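Local coordinates for acyl-CoA dehydrogenase family protein (PDB 2OKU) that probably acts as an FAD-dependent acyl-CoA dehydrogenase, of which this chain is the all-helical C-terminal domain, at residues Ala4-Arg7 against His8-Gly12; Ile15-Arg19 against Glu20-Gln24; Gln32-Lys35 against Glu36-Arg40; Glu46-Ile49 against Ala50-Thr53; Glu70-Ala73 against His74-Gly78. All coordinates share one frame; numbering follows the deposited sequence.

Interaction 1. Residues Ala4-Arg7 against His8-Gly12; sequences AAIR and HITTG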
loop_
_atom_site.group_PDB
_atom_site.type_symbol
_atom_site.label_atom_id
_atom_site.label_comp_id
_atom_site.label_asym_id
_atom_site.label_seq_id
_atom_site.Cartn_x
_atom_site.Cartn_y
_atom_site.Cartn_z
ATOM N N ALA A 4 5.992 19.955 -14.385
ATOM C CA ALA A 4 7.092 19.181 -14.973
ATOM C C ALA A 4 7.360 17.917 -14.170
ATOM O O ALA A 4 7.491 16.828 -14.740
ATOM C CB ALA A 4 8.392 20.043 -15.050
ATOM N N ALA A 5 7.444 18.063 -12.850
ATOM C CA ALA A 5 7.701 16.925 -11.953
ATOM C C ALA A 5 6.636 15.846 -12.072
ATOM O O ALA A 5 6.851 14.688 -11.671
ATOM C CB ALA A 5 7.785 17.406 -10.481
ATOM N N ILE A 6 5.470 16.202 -12.595
ATOM C CA ILE A 6 4.382 15.218 -12.708
ATOM C C ILE A 6 3.922 14.937 -14.151
ATOM O O ILE A 6 2.868 14.386 -14.356
ATOM C CB ILE A 6 3.148 15.525 -11.763
ATOM C CG1 ILE A 6 2.203 16.590 -12.293
ATOM C CG2 ILE A 6 3.581 15.855 -10.331
ATOM C CD1 ILE A 6 0.776 16.410 -11.681
ATOM N N ARG A 7 4.742 15.268 -15.147
ATOM C CA ARG A 7 4.345 15.050 -16.536
ATOM C C ARG A 7 3.941 13.596 -16.835
ATOM O O ARG A 7 3.033 13.318 -17.634
ATOM C CB ARG A 7 5.481 15.480 -17.454
ATOM C CG ARG A 7 5.013 16.025 -18.700
ATOM C CD ARG A 7 6.169 16.270 -19.655
ATOM N NE ARG A 7 5.686 16.462 -21.015
ATOM C CZ ARG A 7 5.421 17.655 -21.550
ATOM N NH1 ARG A 7 5.610 18.778 -20.852
ATOM N NH2 ARG A 7 4.992 17.736 -22.804
ATOM N N HIS A 8 4.631 12.657 -16.193
ATOM C CA HIS A 8 4.352 11.222 -16.364
ATOM C C HIS A 8 2.992 10.837 -15.735
ATOM O O HIS A 8 2.289 9.955 -16.232
ATOM C CB HIS A 8 5.519 10.381 -15.807
ATOM C CG HIS A 8 5.712 10.506 -14.319
ATOM N ND1 HIS A 8 5.836 11.721 -13.681
ATOM C CD2 HIS A 8 5.840 9.558 -13.358
ATOM C CE1 HIS A 8 6.009 11.512 -12.384
ATOM N NE2 HIS A 8 6.003 10.208 -12.159
ATOM N N ILE A 9 2.596 11.555 -14.684
ATOM C CA ILE A 9 1.272 11.415 -14.057
ATOM C C ILE A 9 0.142 11.949 -14.943
ATOM O O ILE A 9 -0.845 11.234 -15.206
ATOM C CB ILE A 9 1.226 12.146 -12.668
ATOM C CG1 ILE A 9 2.330 11.615 -11.750
ATOM C CG2 ILE A 9 -0.228 12.118 -12.052
ATOM C CD1 ILE A 9 2.268 10.122 -11.412
ATOM N N THR A 10 0.275 13.173 -15.437
ATOM C CA THR A 10 -0.746 13.726 -16.292
ATOM C C THR A 10 -0.859 12.944 -17.593
ATOM O O THR A 10 -1.966 12.746 -18.103
ATOM C CB THR A 10 -0.546 15.229 -16.540
ATOM O OG1 THR A 10 0.777 15.483 -17.004
ATOM C CG2 THR A 10 -0.779 15.988 -15.236
ATOM N N THR A 11 0.272 12.456 -18.111
ATOM C CA THR A 11 0.246 11.671 -19.343
ATOM C C THR A 11 -0.322 10.268 -19.130
ATOM O O THR A 11 -0.991 9.712 -20.020
ATOM C CB THR A 11 1.621 11.639 -20.047
ATOM O OG1 THR A 11 1.891 12.947 -20.550
ATOM C CG2 THR A 11 1.623 10.655 -21.237
ATOM N N GLY A 12 -0.112 9.711 -17.950
ATOM C CA GLY A 12 -0.663 8.428 -17.591
ATOM C C GLY A 12 0.256 7.248 -17.853
ATOM O O GLY A 12 -0.197 6.186 -18.272
#

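Interaction 2. Residues Ile15-Arg19 against Glu20-Gln24; sequences IARIR and EEYQQ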
loop_
_atom_site.group_PDB
_atom_site.type_symbol
_atom_site.label_atom_id
_atom_site.label_comp_id
_atom_site.label_asym_id
_atom_site.label_seq_id
_atom_site.Cartn_x
_atom_site.Cartn_y
_atom_site.Cartn_z
ATOM N N ILE A 15 -0.856 4.512 -15.552
ATOM C CA ILE A 15 -2.142 4.025 -16.064
ATOM C C ILE A 15 -1.892 2.997 -17.177
ATOM O O ILE A 15 -2.525 1.929 -17.215
ATOM C CB ILE A 15 -3.018 5.217 -16.574
ATOM C CG1 ILE A 15 -3.291 6.274 -15.471
ATOM C CG2 ILE A 15 -4.351 4.709 -17.240
ATOM C CD1 ILE A 15 -3.762 5.746 -14.183
ATOM N N ALA A 16 -0.937 3.306 -18.066
ATOM C CA ALA A 16 -0.566 2.401 -19.168
ATOM C C ALA A 16 0.060 1.114 -18.619
ATOM O O ALA A 16 -0.309 0.012 -19.058
ATOM C CB ALA A 16 0.382 3.097 -20.168
ATOM N N ARG A 17 0.953 1.230 -17.635
ATOM C CA ARG A 17 1.570 0.034 -17.047
ATOM C C ARG A 17 0.518 -0.864 -16.348
ATOM O O ARG A 17 0.531 -2.120 -16.482
ATOM C CB ARG A 17 2.711 0.378 -16.080
ATOM C CG ARG A 17 3.419 -0.900 -15.637
ATOM C CD ARG A 17 4.725 -0.666 -14.948
ATOM N NE ARG A 17 5.407 -1.952 -14.796
ATOM C CZ ARG A 17 6.533 -2.133 -14.117
ATOM N NH1 ARG A 17 7.139 -1.117 -13.522
ATOM N NH2 ARG A 17 7.047 -3.351 -14.033
ATOM N N ILE A 18 -0.387 -0.220 -15.619
ATOM C CA ILE A 18 -1.479 -0.920 -14.989
ATOM C C ILE A 18 -2.269 -1.715 -16.035
ATOM O O ILE A 18 -2.520 -2.908 -15.859
ATOM C CB ILE A 18 -2.435 0.058 -14.264
ATOM C CG1 ILE A 18 -1.782 0.487 -12.925
ATOM C CG2 ILE A 18 -3.836 -0.611 -14.082
ATOM C CD1 ILE A 18 -2.482 1.640 -12.220
ATOM N N ARG A 19 -2.649 -1.064 -17.117
ATOM C CA ARG A 19 -3.512 -1.704 -18.097
ATOM C C ARG A 19 -2.786 -2.753 -18.941
ATOM O O ARG A 19 -3.345 -3.811 -19.246
ATOM C CB ARG A 19 -4.167 -0.656 -18.988
ATOM C CG ARG A 19 -5.193 0.136 -18.252
ATOM C CD ARG A 19 -5.605 1.353 -19.019
ATOM N NE ARG A 19 -6.644 2.056 -18.312
ATOM C CZ ARG A 19 -7.064 3.281 -18.605
ATOM N NH1 ARG A 19 -6.530 3.957 -19.612
ATOM N NH2 ARG A 19 -8.041 3.812 -17.885
ATOM N N GLU A 20 -1.535 -2.464 -19.285
ATOM C CA GLU A 20 -0.766 -3.288 -20.219
ATOM C C GLU A 20 -0.027 -4.432 -19.528
ATOM O O GLU A 20 0.194 -5.473 -20.147
ATOM C CB GLU A 20 0.193 -2.398 -21.060
ATOM C CG GLU A 20 -0.557 -1.423 -21.967
ATOM C CD GLU A 20 0.297 -0.252 -22.553
ATOM O OE1 GLU A 20 1.542 -0.305 -22.567
ATOM O OE2 GLU A 20 -0.322 0.741 -23.014
ATOM N N GLU A 21 0.330 -4.276 -18.254
ATOM C CA GLU A 21 1.041 -5.303 -17.500
ATOM C C GLU A 21 0.241 -5.824 -16.304
ATOM O O GLU A 21 -0.099 -7.009 -16.247
ATOM C CB GLU A 21 2.402 -4.805 -17.001
ATOM C CG GLU A 21 3.179 -5.879 -16.249
ATOM C CD GLU A 21 4.561 -5.428 -15.751
ATOM O OE1 GLU A 21 5.074 -4.413 -16.248
ATOM O OE2 GLU A 21 5.130 -6.131 -14.879
ATOM N N TYR A 22 -0.030 -4.965 -15.329
ATOM C CA TYR A 22 -0.582 -5.484 -14.064
ATOM C C TYR A 22 -1.975 -6.092 -14.239
ATOM O O TYR A 22 -2.291 -7.129 -13.642
ATOM C CB TYR A 22 -0.623 -4.413 -12.995
ATOM C CG TYR A 22 0.690 -3.786 -12.623
ATOM C CD1 TYR A 22 1.891 -4.481 -12.716
ATOM C CD2 TYR A 22 0.732 -2.472 -12.150
ATOM C CE1 TYR A 22 3.097 -3.881 -12.372
ATOM C CE2 TYR A 22 1.932 -1.880 -11.780
ATOM C CZ TYR A 22 3.110 -2.586 -11.885
ATOM O OH TYR A 22 4.299 -1.982 -11.515
ATOM N N GLN A 23 -2.817 -5.442 -15.029
ATOM C CA GLN A 23 -4.166 -5.963 -15.261
ATOM C C GLN A 23 -4.174 -7.228 -16.140
ATOM O O GLN A 23 -5.219 -7.861 -16.285
ATOM C CB GLN A 23 -5.067 -4.896 -15.880
ATOM C CG GLN A 23 -5.604 -3.855 -14.856
ATOM C CD GLN A 23 -6.727 -4.457 -14.013
ATOM O OE1 GLN A 23 -7.617 -5.109 -14.557
ATOM N NE2 GLN A 23 -6.694 -4.241 -12.691
ATOM N N GLN A 24 -3.034 -7.567 -16.738
ATOM C CA GLN A 24 -2.908 -8.789 -17.550
ATOM C C GLN A 24 -2.464 -9.997 -16.728
ATOM O O GLN A 24 -2.336 -11.098 -17.267
ATOM C CB GLN A 24 -1.926 -8.568 -18.703
ATOM C CG GLN A 24 -2.218 -7.368 -19.582
ATOM C CD GLN A 24 -3.573 -7.422 -20.221
ATOM O OE1 GLN A 24 -4.079 -8.498 -20.542
ATOM N NE2 GLN A 24 -4.176 -6.252 -20.427
#

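Interaction 3. Residues Gln32-Lys35 against Glu36-Arg40; sequences QPMK and EALAR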
loop_
_atom_site.group_PDB
_atom_site.type_symbol
_atom_site.label_atom_id
_atom_site.label_comp_id
_atom_site.label_asym_id
_atom_site.label_seq_id
_atom_site.Cartn_x
_atom_site.Cartn_y
_atom_site.Cartn_z
ATOM N N GLN A 32 -9.954 -11.992 -8.166
ATOM C CA GLN A 32 -10.571 -11.346 -9.309
ATOM C C GLN A 32 -11.375 -10.079 -8.928
ATOM O O GLN A 32 -11.282 -9.068 -9.610
ATOM C CB GLN A 32 -11.408 -12.348 -10.113
ATOM C CG GLN A 32 -12.015 -11.811 -11.409
ATOM C CD GLN A 32 -10.976 -11.392 -12.449
ATOM O OE1 GLN A 32 -9.919 -11.997 -12.550
ATOM N NE2 GLN A 32 -11.288 -10.355 -13.229
ATOM N N PRO A 33 -12.172 -10.131 -7.842
ATOM C CA PRO A 33 -12.858 -8.887 -7.456
ATOM C C PRO A 33 -11.898 -7.737 -7.164
ATOM O O PRO A 33 -12.163 -6.598 -7.582
ATOM C CB PRO A 33 -13.663 -9.298 -6.208
ATOM C CG PRO A 33 -13.918 -10.788 -6.426
ATOM C CD PRO A 33 -12.583 -11.264 -6.991
HETATM N N MSE A 34 -10.777 -8.025 -6.504
HETATM C CA MSE A 34 -9.803 -6.994 -6.248
HETATM C C MSE A 34 -9.226 -6.451 -7.550
HETATM O O MSE A 34 -9.075 -5.247 -7.689
HETATM C CB MSE A 34 -8.665 -7.454 -5.335
HETATM C CG MSE A 34 -7.677 -6.332 -5.065
HETATM SE SE MSE A 34 -6.395 -6.869 -3.642
HETATM C CE MSE A 34 -5.541 -5.085 -3.400
ATOM N N LYS A 35 -8.924 -7.333 -8.501
ATOM C CA LYS A 35 -8.417 -6.904 -9.798
ATOM C C LYS A 35 -9.401 -5.942 -10.513
ATOM O O LYS A 35 -8.997 -4.902 -11.062
ATOM C CB LYS A 35 -8.094 -8.128 -10.654
ATOM C CG LYS A 35 -7.566 -7.818 -12.006
ATOM C CD LYS A 35 -7.054 -9.100 -12.669
ATOM C CE LYS A 35 -6.637 -8.856 -14.040
ATOM N NZ LYS A 35 -6.373 -10.123 -14.780
ATOM N N GLU A 36 -10.689 -6.272 -10.474
ATOM C CA GLU A 36 -11.719 -5.445 -11.078
ATOM C C GLU A 36 -11.889 -4.107 -10.337
ATOM O O GLU A 36 -12.057 -3.064 -10.977
ATOM C CB GLU A 36 -13.046 -6.210 -11.160
ATOM C CG GLU A 36 -12.941 -7.386 -12.144
ATOM C CD GLU A 36 -14.134 -8.346 -12.132
ATOM O OE1 GLU A 36 -15.081 -8.147 -11.337
ATOM O OE2 GLU A 36 -14.102 -9.314 -12.933
ATOM N N ALA A 37 -11.820 -4.132 -9.014
ATOM C CA ALA A 37 -11.881 -2.881 -8.222
ATOM C C ALA A 37 -10.699 -1.952 -8.543
ATOM O O ALA A 37 -10.864 -0.739 -8.665
ATOM C CB ALA A 37 -11.904 -3.195 -6.731
ATOM N N LEU A 38 -9.507 -2.535 -8.695
ATOM C CA LEU A 38 -8.323 -1.764 -9.052
ATOM C C LEU A 38 -8.431 -1.159 -10.440
ATOM O O LEU A 38 -7.943 -0.070 -10.661
ATOM C CB LEU A 38 -7.069 -2.623 -8.963
ATOM C CG LEU A 38 -6.671 -2.958 -7.527
ATOM C CD1 LEU A 38 -5.665 -4.102 -7.536
ATOM C CD2 LEU A 38 -6.128 -1.740 -6.821
ATOM N N ALA A 39 -9.056 -1.875 -11.377
ATOM C CA ALA A 39 -9.309 -1.334 -12.720
ATOM C C ALA A 39 -10.201 -0.084 -12.626
ATOM O O ALA A 39 -9.909 0.934 -13.255
ATOM C CB ALA A 39 -9.941 -2.406 -13.623
ATOM N N ARG A 40 -11.254 -0.152 -11.804
ATOM C CA ARG A 40 -12.130 1.000 -11.584
ATOM C C ARG A 40 -11.365 2.174 -10.951
ATOM O O ARG A 40 -11.564 3.324 -11.356
ATOM C CB ARG A 40 -13.366 0.635 -10.741
ATOM C CG ARG A 40 -14.384 -0.215 -11.520
ATOM C CD ARG A 40 -15.639 -0.612 -10.698
ATOM N NE ARG A 40 -16.286 0.522 -10.031
ATOM C CZ ARG A 40 -17.235 1.321 -10.550
ATOM N NH1 ARG A 40 -17.696 1.165 -11.801
ATOM N NH2 ARG A 40 -17.725 2.312 -9.801
#

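Interaction 4. Residues Glu46-Ile49 against Ala50-Thr53; sequences EALI and AFVT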
loop_
_atom_site.group_PDB
_atom_site.type_symbol
_atom_site.label_atom_id
_atom_site.label_comp_id
_atom_site.label_asym_id
_atom_site.label_seq_id
_atom_site.Cartn_x
_atom_site.Cartn_y
_atom_site.Cartn_z
ATOM N N GLU A 46 -7.524 8.361 -13.992
ATOM C CA GLU A 46 -7.420 8.911 -15.336
ATOM C C GLU A 46 -8.493 9.970 -15.550
ATOM O O GLU A 46 -8.217 11.018 -16.114
ATOM C CB GLU A 46 -7.567 7.794 -16.382
ATOM C CG GLU A 46 -7.492 8.254 -17.843
ATOM C CD GLU A 46 -7.631 7.105 -18.808
ATOM O OE1 GLU A 46 -8.692 6.437 -18.774
ATOM O OE2 GLU A 46 -6.674 6.860 -19.563
ATOM N N ALA A 47 -9.719 9.665 -15.131
ATOM C CA ALA A 47 -10.850 10.575 -15.347
ATOM C C ALA A 47 -10.643 11.869 -14.575
ATOM O O ALA A 47 -10.914 12.938 -15.094
ATOM C CB ALA A 47 -12.170 9.925 -14.953
ATOM N N LEU A 48 -10.149 11.779 -13.345
ATOM C CA LEU A 48 -9.921 12.992 -12.523
ATOM C C LEU A 48 -8.790 13.855 -13.096
ATOM O O LEU A 48 -8.890 15.073 -13.135
ATOM C CB LEU A 48 -9.622 12.639 -11.063
ATOM C CG LEU A 48 -9.605 13.848 -10.124
ATOM C CD1 LEU A 48 -11.025 14.456 -10.009
ATOM C CD2 LEU A 48 -9.051 13.465 -8.731
ATOM N N ILE A 49 -7.725 13.204 -13.571
ATOM C CA ILE A 49 -6.650 13.929 -14.249
ATOM C C ILE A 49 -7.208 14.693 -15.448
ATOM O O ILE A 49 -6.899 15.877 -15.592
ATOM C CB ILE A 49 -5.514 12.976 -14.688
ATOM C CG1 ILE A 49 -4.810 12.463 -13.427
ATOM C CG2 ILE A 49 -4.527 13.691 -15.673
ATOM C CD1 ILE A 49 -3.908 11.202 -13.620
ATOM N N ALA A 50 -8.029 14.022 -16.275
ATOM C CA ALA A 50 -8.705 14.655 -17.435
ATOM C C ALA A 50 -9.596 15.815 -17.020
ATOM O O ALA A 50 -9.606 16.861 -17.681
ATOM C CB ALA A 50 -9.520 13.630 -18.233
ATOM N N PHE A 51 -10.354 15.625 -15.948
ATOM C CA PHE A 51 -11.204 16.689 -15.401
ATOM C C PHE A 51 -10.404 17.978 -15.162
ATOM O O PHE A 51 -10.874 19.080 -15.491
ATOM C CB PHE A 51 -11.924 16.225 -14.126
ATOM C CG PHE A 51 -12.630 17.327 -13.395
ATOM C CD1 PHE A 51 -13.925 17.683 -13.742
ATOM C CD2 PHE A 51 -11.993 18.030 -12.391
ATOM C CE1 PHE A 51 -14.589 18.729 -13.074
ATOM C CE2 PHE A 51 -12.634 19.057 -11.719
ATOM C CZ PHE A 51 -13.929 19.411 -12.050
ATOM N N VAL A 52 -9.209 17.841 -14.605
ATOM C CA VAL A 52 -8.338 18.991 -14.302
ATOM C C VAL A 52 -7.617 19.526 -15.557
ATOM O O VAL A 52 -7.692 20.731 -15.854
ATOM C CB VAL A 52 -7.282 18.653 -13.207
ATOM C CG1 VAL A 52 -6.309 19.828 -13.000
ATOM C CG2 VAL A 52 -7.960 18.268 -11.863
ATOM N N THR A 53 -6.949 18.643 -16.297
ATOM C CA THR A 53 -6.159 19.060 -17.471
ATOM C C THR A 53 -7.019 19.684 -18.565
ATOM O O THR A 53 -6.604 20.648 -19.199
ATOM C CB THR A 53 -5.306 17.910 -18.077
ATOM O OG1 THR A 53 -6.151 16.853 -18.557
ATOM C CG2 THR A 53 -4.310 17.394 -17.065
#

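Interaction 5. Residues Glu70-Ala73 against His74-Gly78; sequences EMTA and HAVFG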
loop_
_atom_site.group_PDB
_atom_site.type_symbol
_atom_site.label_atom_id
_atom_site.label_comp_id
_atom_site.label_asym_id
_atom_site.label_seq_id
_atom_site.Cartn_x
_atom_site.Cartn_y
_atom_site.Cartn_z
ATOM N N GLU A 70 -1.313 11.589 -5.803
ATOM C CA GLU A 70 -1.911 10.711 -4.811
ATOM C C GLU A 70 -2.998 9.801 -5.384
ATOM O O GLU A 70 -3.042 8.614 -5.076
ATOM C CB GLU A 70 -2.503 11.520 -3.677
ATOM C CG GLU A 70 -1.480 12.206 -2.827
ATOM C CD GLU A 70 -2.174 13.040 -1.751
ATOM O OE1 GLU A 70 -3.099 12.480 -1.065
ATOM O OE2 GLU A 70 -1.800 14.223 -1.620
HETATM N N MSE A 71 -3.863 10.383 -6.216
HETATM C CA MSE A 71 -4.947 9.659 -6.852
HETATM C C MSE A 71 -4.370 8.476 -7.643
HETATM O O MSE A 71 -4.873 7.339 -7.590
HETATM C CB MSE A 71 -5.717 10.616 -7.772
HETATM C CG MSE A 71 -6.977 10.038 -8.343
HETATM SE SE MSE A 71 -8.392 10.061 -6.933
HETATM C CE MSE A 71 -9.808 9.212 -8.051
ATOM N N THR A 72 -3.278 8.737 -8.353
ATOM C CA THR A 72 -2.589 7.708 -9.093
ATOM C C THR A 72 -1.918 6.669 -8.193
ATOM O O THR A 72 -1.998 5.461 -8.480
ATOM C CB THR A 72 -1.549 8.347 -10.076
ATOM O OG1 THR A 72 -2.226 9.275 -10.952
ATOM C CG2 THR A 72 -0.872 7.254 -10.901
ATOM N N ALA A 73 -1.222 7.138 -7.160
ATOM C CA ALA A 73 -0.531 6.295 -6.190
ATOM C C ALA A 73 -1.475 5.238 -5.596
ATOM O O ALA A 73 -1.114 4.053 -5.462
ATOM C CB ALA A 73 0.100 7.160 -5.063
ATOM N N HIS A 74 -2.699 5.631 -5.251
ATOM C CA HIS A 74 -3.646 4.662 -4.677
ATOM C C HIS A 74 -3.893 3.483 -5.626
ATOM O O HIS A 74 -3.895 2.307 -5.200
ATOM C CB HIS A 74 -4.960 5.335 -4.244
ATOM C CG HIS A 74 -4.774 6.288 -3.117
ATOM N ND1 HIS A 74 -4.254 5.895 -1.905
ATOM C CD2 HIS A 74 -4.991 7.618 -3.028
ATOM C CE1 HIS A 74 -4.131 6.957 -1.125
ATOM N NE2 HIS A 74 -4.607 8.010 -1.770
ATOM N N ALA A 75 -4.084 3.782 -6.912
ATOM C CA ALA A 75 -4.251 2.733 -7.915
ATOM C C ALA A 75 -3.008 1.871 -8.117
ATOM O O ALA A 75 -3.130 0.652 -8.194
ATOM C CB ALA A 75 -4.708 3.339 -9.268
ATOM N N VAL A 76 -1.831 2.493 -8.232
ATOM C CA VAL A 76 -0.570 1.762 -8.398
ATOM C C VAL A 76 -0.284 0.883 -7.202
ATOM O O VAL A 76 -0.074 -0.343 -7.347
ATOM C CB VAL A 76 0.614 2.715 -8.641
ATOM C CG1 VAL A 76 1.980 1.937 -8.649
ATOM C CG2 VAL A 76 0.397 3.528 -9.961
ATOM N N PHE A 77 -0.323 1.496 -6.020
ATOM C CA PHE A 77 -0.025 0.793 -4.763
ATOM C C PHE A 77 -0.925 -0.424 -4.640
ATOM O O PHE A 77 -0.465 -1.509 -4.275
ATOM C CB PHE A 77 -0.230 1.724 -3.575
ATOM C CG PHE A 77 0.885 2.742 -3.354
ATOM C CD1 PHE A 77 1.920 2.949 -4.265
ATOM C CD2 PHE A 77 0.853 3.533 -2.207
ATOM C CE1 PHE A 77 2.918 3.886 -4.014
ATOM C CE2 PHE A 77 1.833 4.485 -1.960
ATOM C CZ PHE A 77 2.866 4.671 -2.862
ATOM N N GLY A 78 -2.210 -0.247 -4.954
ATOM C CA GLY A 78 -3.200 -1.321 -4.828
ATOM C C GLY A 78 -2.830 -2.514 -5.684
ATOM O O GLY A 78 -2.945 -3.693 -5.273
HETATM O O HOH W 1 -4.300 10.434 -0.522
#

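Interaction 1. Residues Ala4-Arg7 against His8-Gly12
Three groups of the next turn gather on Arg-7 O. Thr-11 N gives it a normal helical bond of 2.9 Å. Two hydroxyls crowd the same oxygen: Thr-10 OG1 lies 3.2 Å from Arg-7 O and is a possible donor, while Thr-11 OG1 makes at most a weak bond. One residue earlier, Ile-6 O receives Thr-10 N at 3.1 Å and a weaker bond from Ile-9 N. Ile-6 marks the break between helix 2-5 and helix 7-11, where it takes the N-cap position of the second. Its CB rests on Ile-9 CB at 4.0 Å, and its CD1 touches Thr-10 CG2, the two side chains crossing at about a right angle. His-8 turns back over the break: with CG set between backbone N and carbonyl carbon (chi1 65°), its ring brings CE1 edge-on to Ala-5 O at 3.4 Å. NE2 of the same ring is bonded to Asp-88 of the second subunit. Gly-12, with positive phi, closes helix 7-11 as the C-prime residue of a Schellman motif. A helix this short is therefore framed by backbone bonds at both ends. Ile-6 at its cap and Ile-9 within it pack on helix 58-87, while the bond from NE2 to the partner subunit's carboxylate anchors the His-8 ring, whose CE1 merely lies near a carbonyl of its own chain.

Interaction 2. Residues Ile15-Arg19 against Glu20-Gln24
Arg-17 and Glu-21 join successive turns near the C-terminal end of helix 13-22, where the winding widens into a pi-type turn. Charge comes first. Arg-17 grips Glu-21 side-on, both nitrogens converging on OE1 from the same face of the carboxylate: NE at 2.9 Å, standing well above its plane, and NH2 at 3.2 Å on the syn side. The guanidinium and carboxylate planes are 43° apart. Arg-17 CG lies anti to the backbone N (chi1 -173°), and the extended chain beyond carries the guanidinium alongside the glutamate and against the tyrosine hydroxyl. A second salt bridge leaves the segment, from Arg-19 to Glu-46 of helix 32-53.

Among backbone bonds, Arg-17 O accepts twice, from Glu-21 N in the usual helical manner and from Tyr-22 N one residue further on. The longer step recurs as Gln-23 N reaches Ile-18 O at 2.7 Å. This is the signature of the pi-type turn. The next carbonyl, Arg-19 O, is taken by a side chain, Gln-24 NE2, at 2.8 Å with the oxygen close to the amide plane. Gln-23 NE2 bonds to Lys-35 O on helix 32-53.

Apolar contacts lie on the inward side. Ile-18 CG1 meets Tyr-22 CD2 at 4.0 Å, and both residues pack against helix 58-87. Over the face of the Arg-17 guanidinium sits Tyr-22 OH, 3.3 Å above its plane and centred on it.

Interaction 3. Residues Gln32-Lys35 against Glu36-Arg40
Gln-32 NE2 donates to Glu-36 OE2 at 3.0 Å, a nearly straight bond (168° at the hydrogen) one helical turn along. The oxygen lies in the amide plane of the glutamine, but the nitrogen meets OE2 on the anti side and out of the carboxylate plane, and the two flat groups are turned 72° apart. Gln-32 bends at its second torsion (chi2 64°), which folds the amide across the extended glutamate. Beneath this bridge, Glu-36 N bonds to Gln-32 O at 3.0 Å, so the same two residues are tied by backbone and side chain together.

This is the opening of helix 32-53, and the regular four-residue step continues through Ala-37 N to Pro-33 O, Leu-38 N to Met-34 O and Ala-39 N to Lys-35 O. The extended Lys-35 side chain carries NZ to Thr-25 O, while its own carbonyl also receives Gln-23 NE2.

On the buried side the selenomethionine Met-34 and Leu-38 make the packing surface. Met-34 CG comes to 3.9 Å from Leu-38 CD1, and Leu-38 CG lies over Met-34 O at 3.3 Å. Both side chains press on Met-82 of helix 58-87. Helix 92-115 also packs here, Met-34 on Ala-95, Leu-38 and Ala-37 on Leu-99.

Interaction 4. Residues Glu46-Ile49 against Ala50-Thr53
Ile-49 reaches forward to Thr-53, one turn on, in the last turns of helix 32-53. Its carbonyl oxygen takes Thr-53 N at 2.9 Å. Thr-53 OG1 stands 3.2 Å from Ile-49 O and may donate to it as well. The methyls meet too, Ile-49 CG2 coming to 4.0 Å from Thr-53 CG2. The threonine torsion explains the pairing: with chi1 63°, OG1 sits near the carbonyl of Ile-49 while CG2 is placed beside the branch of the isoleucine.

Ala-50 contributes through its backbone and CB. Its N bonds to Glu-46 O at 3.0 Å, and its CB settles 3.5 Å from Ala-47 O.

Leu-48 faces another way, extending its CD1 to 4.4 Å from CD2 of Phe-51, a light touch. Leu-48 O approaches the rim of that ring and accepts Val-52 N at 3.2 Å.

Around the helix these residues divide the neighbours between them. Ile-49 packs on Leu-68 and Thr-72 of helix 58-87, Leu-48 spans from Met-71 of that helix to Arg-114 of helix 92-115, and Val-52 touches both, while Glu-46 is paired with Arg-19 of helix 13-22.

Interaction 5. Residues Glu70-Ala73 against His74-Gly78
Ala-73 and Phe-77 form the tight side of this contact, a buried turn in the middle of helix 58-87. Phe-77 N reaches Ala-73 O at 2.7 Å, and the phenyl ring lies over the alanine, whose CB is 4.3 Å from the plane and centred beneath it. CG anti to the carbonyl carbon (chi1 -77°) folds the ring back along the helix onto that methyl. Next to it, Thr-72 CG2 and Val-76 CG2 touch at 4.0 Å, and Val-76 N bonds to Thr-72 O.

The other side is polar and uses water, with Glu-70 its partly exposed residue. His-74 N bonds to Glu-70 O at 3.0 Å, and the imidazole CD2 comes just as close to that oxygen. Beyond the ring, a water lying in its plane is 2.7 Å from His-74 NE2. It would link the ring to Glu-70 OE1, but that second distance is very short and its geometry doubtful. ND1 is held by Tyr-98 of the second subunit.

Separately, the backbone step from Met-71 O to Ala-75 N is long at 3.7 Å, and Met-71 O is bonded by Gln-106 NE2.

Helix 92-115 covers Glu-70 and His-74, helix 32-53 meets the selenomethionine Met-71, and helix 13-22 lies against Ala-75 and Val-76; Phe-77 packs edge-to-face with Phe-91 and Tyr-98 of the second subunit.

All five contacts are local, each within one continuous stretch, so none closes a long loop and none nests in or crosses another; they follow in series. Interaction 1 spans the break between the first two short helices, and interaction 2 lies in the later part of helix 13-22 and the turn beyond. Interactions 3 and 4 occupy opposite ends of helix 32-53, their centres about 20 Å apart, and interaction 5 lies near the centre of the chain on helix 58-87. The packing runs between them: interaction 5 touches each of the other four, helix 13-22 joins helix 32-53 through both interaction 3 and interaction 4, and interactions 1 and 5 also reach the second subunit.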